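Local coordinates for Lmo1340 protein (PDB 4NLM) that is of unknown function but is probably a surface lipoprotein of Listeria monocytogenes with a YqgU-like six-bladed beta propeller, at residues K35-V40 with K351-I356; D333-G338 with I345-G350. All coordinates share one frame; numbering follows the deposited sequence.

Interaction 1. Residues K35-V40 with K351-I356; sequences KEVQGV and KMYNLI
Glu36 reaches the outer end of the Tyr353 side chain, where the phenol OH donates a hydrogen bond of 2.6 Å to Glu36 OE2. The acceptor lies at the edge of the ring, in the ring plane, while the carboxylate is turned 80° against that plane. The phenol meets OE2 on its anti side, 29° out of the carboxylate plane. The glutamate chain runs extended beyond CG and crosses the tyrosine at about a right angle, its CB 3.8 Å from Tyr353 CE2. Lys351 comes up to the same carboxylate oxygen with its CE, but bends at chi3 and chi4, and NZ stays 4.4 Å from Glu36 OE2, too far for a salt bridge. That charge would still be expected to favour an ionised glutamate.

Nearer the strand, Val37 rests on the root of the tyrosine, its CB 3.7 Å from Tyr353 CB. CG1 stands anti to the backbone N (chi1 168°), which places it between Tyr353 CB and Leu355 CD1. Gly39, having no side chain, brings its CA within 3.1 Å of Leu355 O, and Val40 N then bonds to Leu355 O at 3.0 Å. Past this point Val40 and Ile356 lie side by side and point the same way, Val40 CG2 being 3.8 Å from Ile356 CD1; Leu74 touches both. The two residues bridge in parallel, adding the N-terminal segment to the sheet's edge. Such joining of chain ends resembles the velcro closure of many beta propellers, here with a short parallel strand added outside four from the chain's end.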
loop_
_atom_site.group_PDB
_atom_site.type_symbol
_atom_site.label_atom_id
_atom_site.label_comp_id
_atom_site.label_asym_id
_atom_site.label_seq_id
_atom_site.Cartn_x
_atom_site.Cartn_y
_atom_site.Cartn_z
ATOM N N LYS A 35 15.896 -22.937 -1.228
ATOM C CA LYS A 35 15.908 -22.140 -2.487
ATOM C C LYS A 35 16.120 -20.662 -2.211
ATOM O O LYS A 35 15.596 -20.130 -1.230
ATOM C CB LYS A 35 14.587 -22.297 -3.246
ATOM C CG LYS A 35 14.328 -23.678 -3.822
ATOM C CD LYS A 35 13.011 -23.704 -4.585
ATOM C CE LYS A 35 12.721 -25.089 -5.146
ATOM N NZ LYS A 35 11.416 -25.153 -5.862
ATOM N N GLU A 36 16.888 -20.006 -3.078
ATOM C CA GLU A 36 17.089 -18.566 -2.977
ATOM C C GLU A 36 16.601 -17.866 -4.236
ATOM O O GLU A 36 16.645 -18.420 -5.339
ATOM C CB GLU A 36 18.553 -18.213 -2.735
ATOM C CG GLU A 36 19.043 -18.580 -1.343
ATOM C CD GLU A 36 20.482 -18.173 -1.132
ATOM O OE1 GLU A 36 21.349 -18.648 -1.890
ATOM O OE2 GLU A 36 20.744 -17.393 -0.201
ATOM N N VAL A 37 16.132 -16.641 -4.041
ATOM C CA VAL A 37 15.675 -15.801 -5.124
ATOM C C VAL A 37 16.697 -15.680 -6.233
ATOM O O VAL A 37 17.891 -15.452 -5.987
ATOM C CB VAL A 37 15.317 -14.394 -4.610
ATOM C CG1 VAL A 37 15.105 -13.414 -5.750
ATOM C CG2 VAL A 37 14.077 -14.467 -3.715
ATOM N N GLN A 38 16.218 -15.873 -7.457
ATOM C CA GLN A 38 17.014 -15.681 -8.656
ATOM C C GLN A 38 16.422 -14.489 -9.372
ATOM O O GLN A 38 15.209 -14.372 -9.487
ATOM C CB GLN A 38 16.947 -16.887 -9.590
ATOM C CG GLN A 38 17.511 -18.162 -9.002
ATOM C CD GLN A 38 17.694 -19.257 -10.036
ATOM O OE1 GLN A 38 17.391 -19.074 -11.217
ATOM N NE2 GLN A 38 18.200 -20.403 -9.597
ATOM N N GLY A 39 17.272 -13.577 -9.808
ATOM C CA GLY A 39 16.801 -12.438 -10.571
ATOM C C GLY A 39 16.771 -12.631 -12.070
ATOM O O GLY A 39 17.391 -13.544 -12.622
ATOM N N VAL A 40 16.017 -11.764 -12.718
ATOM C CA VAL A 40 15.968 -11.709 -14.180
ATOM C C VAL A 40 16.460 -10.340 -14.612
ATOM O O VAL A 40 16.278 -9.371 -13.899
ATOM C CB VAL A 40 14.561 -11.914 -14.767
ATOM C CG1 VAL A 40 14.090 -13.324 -14.497
ATOM C CG2 VAL A 40 13.580 -10.859 -14.272
ATOM N N LYS A 351 19.408 -11.590 4.550
ATOM C CA LYS A 351 19.943 -11.538 3.194
ATOM C C LYS A 351 19.050 -10.779 2.235
ATOM O O LYS A 351 17.828 -10.812 2.335
ATOM C CB LYS A 351 20.176 -12.937 2.631
ATOM C CG LYS A 351 21.340 -13.658 3.266
ATOM C CD LYS A 351 21.633 -14.991 2.584
ATOM C CE LYS A 351 22.101 -14.849 1.143
ATOM N NZ LYS A 351 23.316 -14.005 0.989
HETATM N N MSE A 352 19.691 -10.113 1.287
HETATM C CA MSE A 352 18.994 -9.327 0.264
HETATM C C MSE A 352 19.312 -9.926 -1.082
HETATM O O MSE A 352 20.417 -10.450 -1.296
HETATM C CB MSE A 352 19.402 -7.867 0.379
HETATM C CG MSE A 352 18.590 -6.972 -0.551
HETATM SE SE MSE A 352 18.763 -5.083 0.004
HETATM C CE MSE A 352 18.394 -5.243 1.932
ATOM N N TYR A 353 18.342 -9.859 -1.993
ATOM C CA TYR A 353 18.452 -10.426 -3.324
ATOM C C TYR A 353 17.934 -9.467 -4.361
ATOM O O TYR A 353 16.951 -8.784 -4.145
ATOM C CB TYR A 353 17.617 -11.685 -3.420
ATOM C CG TYR A 353 17.982 -12.710 -2.394
ATOM C CD1 TYR A 353 17.383 -12.712 -1.141
ATOM C CD2 TYR A 353 18.914 -13.684 -2.683
ATOM C CE1 TYR A 353 17.730 -13.657 -0.189
ATOM C CE2 TYR A 353 19.285 -14.617 -1.741
ATOM C CZ TYR A 353 18.681 -14.616 -0.501
ATOM O OH TYR A 353 19.064 -15.568 0.420
ATOM N N ASN A 354 18.582 -9.440 -5.507
ATOM C CA ASN A 354 18.099 -8.661 -6.626
ATOM C C ASN A 354 17.123 -9.540 -7.385
ATOM O O ASN A 354 17.458 -10.617 -7.851
ATOM C CB ASN A 354 19.260 -8.290 -7.534
ATOM C CG ASN A 354 20.223 -7.315 -6.888
ATOM O OD1 ASN A 354 19.829 -6.439 -6.134
ATOM N ND2 ASN A 354 21.500 -7.452 -7.209
ATOM N N LEU A 355 15.878 -9.106 -7.447
ATOM C CA LEU A 355 14.841 -9.831 -8.182
ATOM C C LEU A 355 14.838 -9.390 -9.660
ATOM O O LEU A 355 14.710 -10.216 -10.558
ATOM C CB LEU A 355 13.490 -9.605 -7.518
ATOM C CG LEU A 355 12.295 -10.211 -8.223
ATOM C CD1 LEU A 355 12.444 -11.721 -8.351
ATOM C CD2 LEU A 355 11.052 -9.855 -7.433
ATOM N N ILE A 356 14.927 -8.081 -9.876
ATOM C CA ILE A 356 15.008 -7.520 -11.216
ATOM C C ILE A 356 16.352 -6.822 -11.330
ATOM O O ILE A 356 16.643 -5.900 -10.564
ATOM C CB ILE A 356 13.890 -6.483 -11.524
ATOM C CG1 ILE A 356 12.496 -7.025 -11.165
ATOM C CG2 ILE A 356 13.975 -6.042 -12.984
ATOM C CD1 ILE A 356 12.065 -8.237 -11.931
#

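Interaction 2. Residues D333-G338 with I345-G350; sequences DLVLYG and IDTKTG
A beta hairpin of the propeller blade brings together strands 334-337 and 343-346, and an Asx turn carries the chain out of the second strand. Val335 and Ile345 are an antiparallel hydrogen-bonded pair: Ile345 N donates to Val335 O at 2.8 Å, and Val335 N to Ile345 O at 2.9 Å. Leu334 and Asp346 follow as a non-hydrogen-bonded pair. A third bond, from Thr347 N to Asp333 O, extends the pairing beyond the strands and is nearly straight at 171°.

On the face of Leu334 and Asp346, leucine CD2 lies 3.9 Å from Asp346 CB, so a methyl group packs against the aspartate stem. The carboxylate itself is turned to the following turn: with CG anti to the backbone N (chi1 -178°), OD1 takes Lys348 N at 3.0 Å, nearly along the C-O axis, and a weak bond from Thr349 N. Two amides thus hold one oxygen and limit the rotation of the group. The Asp333 side chain crosses that of Lys348 at a slant, OD2 3.7 Å from Lys348 CB, while the lysine chain extends away.

Val335 and Ile345 point to the other face. Val335 CG2 meets Thr347 OG1, and Ile345 CD1 approaches the base of the Tyr337 side chain, 3.8 Å from its CB; Tyr337 OH is hydrogen-bonded to Asp322 O. On this face strand 284-289 packs against the hairpin, Leu285 touching Val335 and Phe287 touching Tyr337. Leu334 meets Trp53 of strand 47-55, and strand 326-328 pairs with 334-337 on the side away from 343-346.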
loop_
_atom_site.group_PDB
_atom_site.type_symbol
_atom_site.label_atom_id
_atom_site.label_comp_id
_atom_site.label_asym_id
_atom_site.label_seq_id
_atom_site.Cartn_x
_atom_site.Cartn_y
_atom_site.Cartn_z
ATOM N N ASP A 333 8.836 -15.110 5.147
ATOM C CA ASP A 333 9.677 -13.990 5.587
ATOM C C ASP A 333 10.231 -13.113 4.509
ATOM O O ASP A 333 11.088 -12.274 4.792
ATOM C CB ASP A 333 10.796 -14.541 6.465
ATOM C CG ASP A 333 10.240 -15.286 7.654
ATOM O OD1 ASP A 333 9.334 -14.743 8.346
ATOM O OD2 ASP A 333 10.682 -16.417 7.851
ATOM N N LEU A 334 9.753 -13.265 3.293
ATOM C CA LEU A 334 10.271 -12.455 2.203
ATOM C C LEU A 334 9.505 -11.142 2.080
ATOM O O LEU A 334 8.281 -11.102 2.141
ATOM C CB LEU A 334 10.226 -13.224 0.901
ATOM C CG LEU A 334 10.957 -14.542 0.865
ATOM C CD1 LEU A 334 10.859 -15.147 -0.515
ATOM C CD2 LEU A 334 12.415 -14.388 1.279
ATOM N N VAL A 335 10.266 -10.079 1.788
ATOM C CA VAL A 335 9.699 -8.732 1.738
ATOM C C VAL A 335 10.267 -8.023 0.517
ATOM O O VAL A 335 11.491 -7.965 0.321
ATOM C CB VAL A 335 10.077 -7.972 3.018
ATOM C CG1 VAL A 335 9.685 -6.505 2.953
ATOM C CG2 VAL A 335 9.487 -8.647 4.243
ATOM N N LEU A 336 9.386 -7.523 -0.338
ATOM C CA LEU A 336 9.825 -6.695 -1.477
ATOM C C LEU A 336 10.302 -5.379 -0.929
ATOM O O LEU A 336 9.729 -4.818 -0.014
ATOM C CB LEU A 336 8.686 -6.497 -2.460
ATOM C CG LEU A 336 8.266 -7.757 -3.236
ATOM C CD1 LEU A 336 6.900 -7.555 -3.874
ATOM C CD2 LEU A 336 9.314 -8.109 -4.282
ATOM N N TYR A 337 11.341 -4.841 -1.577
ATOM C CA TYR A 337 11.977 -3.614 -1.139
ATOM C C TYR A 337 12.330 -2.728 -2.326
ATOM O O TYR A 337 12.852 -3.222 -3.319
ATOM C CB TYR A 337 13.278 -3.944 -0.373
ATOM C CG TYR A 337 14.146 -2.757 0.002
ATOM C CD1 TYR A 337 13.722 -1.834 0.912
ATOM C CD2 TYR A 337 15.398 -2.561 -0.584
ATOM C CE1 TYR A 337 14.488 -0.756 1.271
ATOM C CE2 TYR A 337 16.198 -1.478 -0.252
ATOM C CZ TYR A 337 15.745 -0.568 0.671
ATOM O OH TYR A 337 16.559 0.523 0.963
ATOM N N GLY A 338 12.071 -1.436 -2.164
ATOM C CA GLY A 338 12.494 -0.419 -3.151
ATOM C C GLY A 338 11.328 0.288 -3.764
ATOM O O GLY A 338 10.195 -0.233 -3.776
ATOM N N ILE A 345 14.142 -8.803 0.522
ATOM C CA ILE A 345 14.830 -9.024 1.780
ATOM C C ILE A 345 14.248 -10.248 2.469
ATOM O O ILE A 345 13.025 -10.414 2.582
ATOM C CB ILE A 345 14.615 -7.833 2.728
ATOM C CG1 ILE A 345 15.077 -6.526 2.075
ATOM C CG2 ILE A 345 15.281 -8.112 4.077
ATOM C CD1 ILE A 345 14.733 -5.300 2.882
ATOM N N ASP A 346 15.110 -11.152 2.936
ATOM C CA ASP A 346 14.671 -12.284 3.743
ATOM C C ASP A 346 14.810 -11.824 5.197
ATOM O O ASP A 346 15.913 -11.663 5.703
ATOM C CB ASP A 346 15.521 -13.512 3.416
ATOM C CG ASP A 346 15.108 -14.743 4.158
ATOM O OD1 ASP A 346 14.595 -14.617 5.282
ATOM O OD2 ASP A 346 15.326 -15.838 3.594
ATOM N N THR A 347 13.672 -11.677 5.869
ATOM C CA THR A 347 13.642 -11.115 7.209
ATOM C C THR A 347 14.098 -12.061 8.309
ATOM O O THR A 347 14.308 -11.633 9.445
ATOM C CB THR A 347 12.263 -10.516 7.534
ATOM O OG1 THR A 347 11.999 -9.430 6.632
ATOM C CG2 THR A 347 12.241 -9.999 8.950
ATOM N N LYS A 348 14.251 -13.338 7.967
ATOM C CA LYS A 348 14.760 -14.337 8.891
ATOM C C LYS A 348 16.305 -14.294 8.941
ATOM O O LYS A 348 16.891 -14.362 10.026
ATOM C CB LYS A 348 14.274 -15.716 8.465
ATOM C CG LYS A 348 14.744 -16.839 9.369
ATOM C CD LYS A 348 14.104 -18.157 8.937
ATOM C CE LYS A 348 14.637 -19.340 9.692
ATOM N NZ LYS A 348 13.904 -20.588 9.343
ATOM N N THR A 349 16.924 -14.214 7.769
ATOM C CA THR A 349 18.368 -14.269 7.602
ATOM C C THR A 349 19.065 -12.918 7.427
ATOM O O THR A 349 20.295 -12.824 7.582
ATOM C CB THR A 349 18.730 -15.102 6.341
ATOM O OG1 THR A 349 18.351 -14.396 5.150
ATOM C CG2 THR A 349 18.081 -16.510 6.366
ATOM N N GLY A 350 18.310 -11.888 7.043
ATOM C CA GLY A 350 18.877 -10.602 6.735
ATOM C C GLY A 350 19.408 -10.496 5.305
ATOM O O GLY A 350 19.876 -9.432 4.894
#

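How the interactions relate
Both contacts belong to one sheet, in which strand 352-357 lies between strands 40-41 and 343-346. Interaction 2 is a local hairpin nested within the chain loop that interaction 1 closes across 310 residues. They meet: Lys351 O probably accepts a hydrogen bond from Asp346 N, the selenomethionine Met352 packs on Ile345, and Leu355 on Leu336. Each has a buried and an exposed end, but interaction 2 is more buried, its centre about 17 Å from the chain's centre against about 22 Å. Interaction 1 relies on side chains, a phenol-carboxylate bond outside and aliphatic packing inside, with a single backbone bond. Interaction 2 rests on three backbone bonds, with the partly exposed Asp346 capturing amides of its own segment.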